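Long-range contacts in NikO protein (Streptomyces tendae, PDB 4FQD), which is an enolpyruvyl transferase essential in nikkomycin biosynthesis, moving the enolpyruvyl group of phosphoenolpyruvate to an acceptor that is probably a nucleotide: residues G21-G26 against L278-L283; G351-G356 against C395-P400. The protein carries 4 engineered substitutions. All blocks are in the same frame, centred on the assembly; numbering follows the deposited sequence.

Contact 1: residues G21-G26 against L278-L283; sequences GNRLSG and LADEPL
L24 and R23 reach across to the carbonyls of L278 and A279, and the two bonds they make carry the polar side of this contact. The amide of L24 gives its hydrogen to L278 O in a nearly straight bond, L24 N to L278 O 2.9 Å with 171° at the hydrogen. The residue before it, R23, uses NH1 on the next carbonyl: R23 NH1 lies 2.8 Å from A279 O. The bond is bent, 132° at the hydrogen; NH1 stands above the carbonyl plane, and A279 O is tilted somewhat out of the guanidinium plane. A kink at chi2 (-71°) turns the arginine chain so that CD passes L278 O. A weak return bond, D280 N to L24 O at 3.4 Å, completes a single beta bridge between L24 and A279, whose CA atoms are 4.4 Å apart.

R23 and D280 run past each other in opposite directions, and they meet through their aliphatic parts, R23 CG lying 3.7 Å from D280 CB, while the charged ends stay well separated. Any attraction between them would therefore be at a distance, not a salt bridge. L24 and L278 lie side by side and point the same way, L24 CD1 resting 3.7 Å from L278 CB. Further along, L283 CD1 packs against G26 O at 3.3 Å.

The bridge joins the link between strands 14-19 and 27-29 to the loop that leads from helix 265-278 into strand 283-286. Just beyond it, strands 27-29 and 283-286 run parallel in one mixed sheet of the EPSP synthase-type beta/alpha inverse barrel. L24 also packs on L448 and A450, and L278 on L420, so the leucine pair is covered by loops that follow helices 409-419 and 441-447.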
ATOM      1  N   GLY A  21     -21.157 -25.570  -2.949  1.00 16.32           N
ATOM      2  CA  GLY A  21     -22.508 -25.240  -2.536  1.00 19.59           C
ATOM      3  C   GLY A  21     -22.858 -25.877  -1.206  1.00 19.70           C
ATOM      4  O   GLY A  21     -23.919 -25.615  -0.639  1.00 21.73           O
ATOM      5  N   ASN A  22     -21.960 -26.720  -0.709  1.00 16.89           N
ATOM      6  CA  ASN A  22     -22.164 -27.384   0.571  1.00 18.26           C
ATOM      7  C   ASN A  22     -21.461 -26.654   1.710  1.00 19.20           C
ATOM      8  O   ASN A  22     -20.331 -26.190   1.560  1.00 22.21           O
ATOM      9  CB  ASN A  22     -21.691 -28.838   0.502  1.00 16.11           C
ATOM     10  CG  ASN A  22     -22.408 -29.632  -0.570  1.00 22.89           C
ATOM     11  OD1 ASN A  22     -23.560 -30.028  -0.398  1.00 27.54           O
ATOM     12  ND2 ASN A  22     -21.727 -29.873  -1.685  1.00 21.62           N
ATOM     13  N   ARG A  23     -22.140 -26.555   2.847  1.00 19.18           N
ATOM     14  CA  ARG A  23     -21.580 -25.889   4.017  1.00 17.01           C
ATOM     15  C   ARG A  23     -20.648 -26.810   4.797  1.00 19.84           C
ATOM     16  O   ARG A  23     -20.977 -27.965   5.059  1.00 22.92           O
ATOM     17  CB  ARG A  23     -22.700 -25.372   4.922  1.00 17.44           C
ATOM     18  CG  ARG A  23     -23.362 -24.108   4.402  1.00 20.51           C
ATOM     19  CD  ARG A  23     -22.419 -22.923   4.521  1.00 18.27           C
ATOM     20  NE  ARG A  23     -22.782 -21.830   3.627  1.00 19.88           N
ATOM     21  CZ  ARG A  23     -22.166 -20.652   3.601  1.00 25.41           C
ATOM     22  NH1 ARG A  23     -21.160 -20.411   4.430  1.00 13.52           N
ATOM     23  NH2 ARG A  23     -22.559 -19.713   2.752  1.00 19.85           N
ATOM     24  N   LEU A  24     -19.483 -26.286   5.161  1.00 21.35           N
ATOM     25  CA  LEU A  24     -18.497 -27.056   5.908  1.00 21.28           C
ATOM     26  C   LEU A  24     -18.721 -26.916   7.408  1.00 22.18           C
ATOM     27  O   LEU A  24     -19.180 -25.878   7.880  1.00 24.20           O
ATOM     28  CB  LEU A  24     -17.081 -26.600   5.550  1.00 17.18           C
ATOM     29  CG  LEU A  24     -16.719 -26.596   4.064  1.00 23.05           C
ATOM     30  CD1 LEU A  24     -15.265 -26.193   3.869  1.00 22.57           C
ATOM     31  CD2 LEU A  24     -16.993 -27.952   3.437  1.00 20.03           C
ATOM     32  N   SER A  25     -18.392 -27.967   8.151  1.00 25.46           N
ATOM     33  CA  SER A  25     -18.512 -27.942   9.605  1.00 27.21           C
ATOM     34  C   SER A  25     -17.580 -28.964  10.245  1.00 25.98           C
ATOM     35  O   SER A  25     -17.236 -29.976   9.632  1.00 21.20           O
ATOM     36  CB  SER A  25     -19.957 -28.206  10.036  1.00 25.45           C
ATOM     37  OG  SER A  25     -20.377 -29.502   9.650  1.00 34.58           O
ATOM     38  N   GLY A  26     -17.176 -28.692  11.480  1.00 22.70           N
ATOM     39  CA  GLY A  26     -16.286 -29.580  12.203  1.00 20.65           C
ATOM     40  C   GLY A  26     -15.083 -28.852  12.770  1.00 31.72           C
ATOM     41  O   GLY A  26     -15.119 -27.639  12.979  1.00 26.31           O
ATOM     42  N   LEU A 278     -17.100 -20.568   3.846  1.00 12.61           N
ATOM     43  CA  LEU A 278     -17.641 -21.883   3.503  1.00 12.48           C
ATOM     44  C   LEU A 278     -18.388 -22.585   4.636  1.00 12.57           C
ATOM     45  O   LEU A 278     -19.187 -23.486   4.386  1.00 20.48           O
ATOM     46  CB  LEU A 278     -16.530 -22.793   2.968  1.00 11.36           C
ATOM     47  CG  LEU A 278     -15.747 -22.259   1.767  1.00 11.96           C
ATOM     48  CD1 LEU A 278     -14.650 -23.234   1.363  1.00 12.51           C
ATOM     49  CD2 LEU A 278     -16.677 -21.973   0.595  1.00  9.44           C
ATOM     50  N   ALA A 279     -18.132 -22.178   5.874  1.00 15.12           N
ATOM     51  CA  ALA A 279     -18.754 -22.826   7.026  1.00 17.88           C
ATOM     52  C   ALA A 279     -20.100 -22.201   7.384  1.00 21.45           C
ATOM     53  O   ALA A 279     -20.371 -21.051   7.041  1.00 21.32           O
ATOM     54  CB  ALA A 279     -17.816 -22.796   8.224  1.00 16.15           C
ATOM     55  N   ASP A 280     -20.943 -22.968   8.071  1.00 21.74           N
ATOM     56  CA  ASP A 280     -22.230 -22.460   8.540  1.00 28.25           C
ATOM     57  C   ASP A 280     -22.238 -22.333  10.062  1.00 25.17           C
ATOM     58  O   ASP A 280     -23.145 -21.740  10.644  1.00 31.46           O
ATOM     59  CB  ASP A 280     -23.380 -23.350   8.063  1.00 28.05           C
ATOM     60  CG  ASP A 280     -23.220 -24.789   8.495  1.00 36.20           C
ATOM     61  OD1 ASP A 280     -22.081 -25.184   8.815  1.00 31.98           O
ATOM     62  OD2 ASP A 280     -24.226 -25.527   8.508  1.00 36.37           O
ATOM     63  N   GLU A 281     -21.217 -22.902  10.694  1.00 20.98           N
ATOM     64  CA  GLU A 281     -20.988 -22.734  12.123  1.00 21.62           C
ATOM     65  C   GLU A 281     -19.534 -22.321  12.339  1.00 21.85           C
ATOM     66  O   GLU A 281     -18.685 -22.603  11.492  1.00 19.20           O
ATOM     67  CB  GLU A 281     -21.302 -24.027  12.879  1.00 23.04           C
ATOM     68  CG  GLU A 281     -22.786 -24.270  13.106  1.00 47.55           C
ATOM     69  CD  GLU A 281     -23.433 -23.196  13.963  1.00 56.16           C
ATOM     70  OE1 GLU A 281     -22.897 -22.888  15.049  1.00 50.71           O
ATOM     71  OE2 GLU A 281     -24.481 -22.656  13.550  1.00 47.67           O
ATOM     72  N   PRO A 282     -19.248 -21.635  13.460  1.00 18.74           N
ATOM     73  CA  PRO A 282     -17.883 -21.212  13.795  1.00 17.28           C
ATOM     74  C   PRO A 282     -16.872 -22.352  13.691  1.00 15.90           C
ATOM     75  O   PRO A 282     -16.978 -23.347  14.408  1.00 20.39           O
ATOM     76  CB  PRO A 282     -18.017 -20.755  15.247  1.00 14.78           C
ATOM     77  CG  PRO A 282     -19.403 -20.239  15.331  1.00 18.39           C
ATOM     78  CD  PRO A 282     -20.228 -21.132  14.441  1.00 21.30           C
ATOM     79  N   LEU A 283     -15.905 -22.198  12.792  1.00 12.37           N
ATOM     80  CA  LEU A 283     -14.919 -23.239  12.532  1.00 11.14           C
ATOM     81  C   LEU A 283     -13.768 -23.187  13.531  1.00 18.74           C
ATOM     82  O   LEU A 283     -13.025 -22.207  13.592  1.00 13.15           O
ATOM     83  CB  LEU A 283     -14.377 -23.109  11.108  1.00 12.85           C
ATOM     84  CG  LEU A 283     -13.458 -24.239  10.641  1.00 15.44           C
ATOM     85  CD1 LEU A 283     -14.237 -25.540  10.527  1.00 15.11           C
ATOM     86  CD2 LEU A 283     -12.795 -23.887   9.319  1.00 11.57           C
TER

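Contact 2: residues G351-G356 against C395-P400; sequences GAYAEG and CPPHRP
The Y353 ring carries P396 over one face, with P396 CB standing 4.0 Å from the ring centroid and 24° off the ring normal. This is a CH-pi contact displaced toward the rim: P396 CB is nearest Y353 CE2, at 3.7 Å. P397 meets the same ring obliquely, its CD 4.0 Å from Y353 CE1 and 3.6 Å from Y353 OH. The Y353 and P397 side chains cross at about a right angle. Away from the tyrosine, the H398 imidazole takes P396 O at its edge, in the ring plane, through a nearly straight bond from H398 ND1 of 3.1 Å.

The backbones are joined by one hydrogen bond, C395 N to A352 O at 2.7 Å, which arrives in the carbonyl plane on a lone pair. Beside it A352 CB packs 3.9 Å from C395 SG. A type I turn from G351 to A354 has A352 and Y353 at its central positions; Y353 CB points away from the second segment, CG is anti to the carbonyl carbon (chi1 -69°), and the ring swings back to the prolines. Y353 also touches L323 and A421. An alanine in place of Y353 would probably leave P396 CB without the ring face it rests on and P397 CD without the phenol beside it, opening a gap next to the turn.

G356 bonds G393 in adjoining strands of the inverse barrel. With no amide hydrogen on P396 or P397, neither residue can donate a backbone bond; past C395 the attachment between the two segments is nonpolar, proline carbons laid against tyrosine.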
ATOM      1  N   GLY A 351     -11.953 -10.351  -0.266  1.00  9.51           N
ATOM      2  CA  GLY A 351     -12.294  -9.056  -0.824  1.00  9.30           C
ATOM      3  C   GLY A 351     -13.458  -9.125  -1.794  1.00 13.37           C
ATOM      4  O   GLY A 351     -14.156  -8.134  -2.011  1.00 11.56           O
ATOM      5  N   ALA A 352     -13.670 -10.302  -2.375  1.00 11.21           N
ATOM      6  CA  ALA A 352     -14.775 -10.514  -3.303  1.00 13.28           C
ATOM      7  C   ALA A 352     -16.116 -10.461  -2.578  1.00 12.44           C
ATOM      8  O   ALA A 352     -17.165 -10.304  -3.203  1.00  9.14           O
ATOM      9  CB  ALA A 352     -14.614 -11.841  -4.027  1.00 11.00           C
ATOM     10  N   TYR A 353     -16.072 -10.594  -1.256  1.00 10.79           N
ATOM     11  CA  TYR A 353     -17.276 -10.551  -0.436  1.00 10.32           C
ATOM     12  C   TYR A 353     -17.405  -9.211   0.280  1.00 12.71           C
ATOM     13  O   TYR A 353     -18.354  -8.988   1.032  1.00 15.33           O
ATOM     14  CB  TYR A 353     -17.271 -11.696   0.577  1.00 10.45           C
ATOM     15  CG  TYR A 353     -17.441 -13.064  -0.044  1.00 10.37           C
ATOM     16  CD1 TYR A 353     -16.371 -13.710  -0.651  1.00  8.88           C
ATOM     17  CD2 TYR A 353     -18.669 -13.711  -0.019  1.00 10.16           C
ATOM     18  CE1 TYR A 353     -16.522 -14.961  -1.219  1.00 13.06           C
ATOM     19  CE2 TYR A 353     -18.829 -14.962  -0.583  1.00 13.27           C
ATOM     20  CZ  TYR A 353     -17.753 -15.583  -1.182  1.00 14.70           C
ATOM     21  OH  TYR A 353     -17.907 -16.828  -1.745  1.00 13.50           O
ATOM     22  N   ALA A 354     -16.446  -8.322   0.044  1.00 11.45           N
ATOM     23  CA  ALA A 354     -16.479  -6.989   0.627  1.00 11.85           C
ATOM     24  C   ALA A 354     -17.226  -6.025  -0.287  1.00 12.79           C
ATOM     25  O   ALA A 354     -17.266  -6.219  -1.500  1.00 13.89           O
ATOM     26  CB  ALA A 354     -15.067  -6.487   0.885  1.00 12.04           C
ATOM     27  N   GLU A 355     -17.820  -4.991   0.298  1.00 18.24           N
ATOM     28  CA  GLU A 355     -18.547  -3.995  -0.481  1.00 17.50           C
ATOM     29  C   GLU A 355     -17.658  -2.816  -0.862  1.00 16.71           C
ATOM     30  O   GLU A 355     -17.586  -1.817  -0.146  1.00 14.99           O
ATOM     31  CB  GLU A 355     -19.788  -3.514   0.272  1.00 13.32           C
ATOM     32  CG  GLU A 355     -20.902  -4.544   0.318  1.00 32.95           C
ATOM     33  CD  GLU A 355     -22.187  -3.993   0.900  1.00 43.10           C
ATOM     34  OE1 GLU A 355     -22.142  -2.921   1.542  1.00 44.97           O
ATOM     35  OE2 GLU A 355     -23.246  -4.630   0.711  1.00 35.08           O
ATOM     36  N   GLY A 356     -16.985  -2.943  -2.001  1.00 13.98           N
ATOM     37  CA  GLY A 356     -16.076  -1.916  -2.468  1.00 13.41           C
ATOM     38  C   GLY A 356     -14.814  -2.512  -3.060  1.00 14.84           C
ATOM     39  O   GLY A 356     -14.670  -3.732  -3.120  1.00 13.55           O
ATOM     40  N   CYS A 395     -18.256  -9.348  -5.525  1.00 13.18           N
ATOM     41  CA  CYS A 395     -18.211 -10.197  -6.709  1.00 14.48           C
ATOM     42  C   CYS A 395     -17.889 -11.645  -6.341  1.00 12.66           C
ATOM     43  O   CYS A 395     -16.877 -12.188  -6.783  1.00 14.73           O
ATOM     44  CB  CYS A 395     -17.179  -9.666  -7.706  1.00 14.63           C
ATOM     45  SG  CYS A 395     -15.519  -9.451  -7.017  1.00 16.67           S
ATOM     46  N   PRO A 396     -18.759 -12.280  -5.539  1.00 15.42           N
ATOM     47  CA  PRO A 396     -18.478 -13.645  -5.083  1.00 13.71           C
ATOM     48  C   PRO A 396     -18.530 -14.640  -6.234  1.00 12.38           C
ATOM     49  O   PRO A 396     -19.306 -14.444  -7.170  1.00 16.38           O
ATOM     50  CB  PRO A 396     -19.610 -13.917  -4.091  1.00 11.72           C
ATOM     51  CG  PRO A 396     -20.728 -13.064  -4.563  1.00 14.05           C
ATOM     52  CD  PRO A 396     -20.094 -11.821  -5.115  1.00 14.43           C
ATOM     53  N   PRO A 397     -17.704 -15.696  -6.172  1.00 16.56           N
ATOM     54  CA  PRO A 397     -17.668 -16.723  -7.218  1.00 13.94           C
ATOM     55  C   PRO A 397     -18.997 -17.466  -7.303  1.00 15.93           C
ATOM     56  O   PRO A 397     -19.559 -17.832  -6.270  1.00 13.46           O
ATOM     57  CB  PRO A 397     -16.556 -17.665  -6.745  1.00 12.79           C
ATOM     58  CG  PRO A 397     -16.472 -17.447  -5.270  1.00 10.84           C
ATOM     59  CD  PRO A 397     -16.778 -15.996  -5.067  1.00 12.58           C
ATOM     60  N   HIS A 398     -19.492 -17.682  -8.518  1.00 15.91           N
ATOM     61  CA  HIS A 398     -20.792 -18.317  -8.696  1.00 20.61           C
ATOM     62  C   HIS A 398     -20.883 -19.149  -9.973  1.00 20.60           C
ATOM     63  O   HIS A 398     -21.689 -20.072 -10.057  1.00 21.58           O
ATOM     64  CB  HIS A 398     -21.906 -17.265  -8.675  1.00 18.42           C
ATOM     65  CG  HIS A 398     -21.816 -16.263  -9.784  1.00 21.80           C
ATOM     66  ND1 HIS A 398     -21.035 -15.130  -9.703  1.00 23.37           N
ATOM     67  CD2 HIS A 398     -22.410 -16.223 -11.001  1.00 21.34           C
ATOM     68  CE1 HIS A 398     -21.151 -14.436 -10.822  1.00 19.86           C
ATOM     69  NE2 HIS A 398     -21.980 -15.079 -11.625  1.00 24.26           N
ATOM     70  N   ARG A 399     -20.055 -18.823 -10.960  1.00 18.97           N
ATOM     71  CA  ARG A 399     -20.103 -19.502 -12.253  1.00 20.47           C
ATOM     72  C   ARG A 399     -19.557 -20.928 -12.187  1.00 18.16           C
ATOM     73  O   ARG A 399     -18.390 -21.136 -11.858  1.00 21.50           O
ATOM     74  CB  ARG A 399     -19.341 -18.695 -13.306  1.00 18.11           C
ATOM     75  CG  ARG A 399     -19.913 -17.310 -13.549  1.00 25.22           C
ATOM     76  CD  ARG A 399     -19.019 -16.494 -14.466  1.00 25.66           C
ATOM     77  NE  ARG A 399     -19.522 -15.135 -14.644  1.00 33.24           N
ATOM     78  CZ  ARG A 399     -18.834 -14.155 -15.221  1.00 37.55           C
ATOM     79  NH1 ARG A 399     -17.607 -14.379 -15.674  1.00 33.60           N
ATOM     80  NH2 ARG A 399     -19.370 -12.948 -15.340  1.00 36.66           N
ATOM     81  N   PRO A 400     -20.409 -21.917 -12.502  1.00 19.02           N
ATOM     82  CA  PRO A 400     -20.023 -23.329 -12.519  1.00 20.78           C
ATOM     83  C   PRO A 400     -19.613 -23.792 -13.915  1.00 21.64           C
ATOM     84  O   PRO A 400     -19.749 -23.044 -14.883  1.00 15.91           O
ATOM     85  CB  PRO A 400     -21.315 -24.027 -12.110  1.00 17.87           C
ATOM     86  CG  PRO A 400     -22.378 -23.175 -12.731  1.00 19.83           C
ATOM     87  CD  PRO A 400     -21.858 -21.751 -12.716  1.00 19.22           C
TER

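Overall arrangement
From the N terminus, the chain leaves strand 14-19 and passes through 21-26, which waits some 250 residues for its partner: contact 1 closes that long loop when helix 265-278 ends at 278-283. Contact 2 opens only afterwards, at 351-356, and closes a much shorter loop at 395-400. The two therefore follow in series, neither nesting nor crossing. Their centres are 18 Å apart and their nearest atoms about 6 Å, so they do not touch, though both lie on the same side of the chain's centre. Contact 1 brings together the approaches to strands 27-29 and 283-286; contact 2 links the entry to strand 356-362 with the exit from its sheet neighbour 388-393.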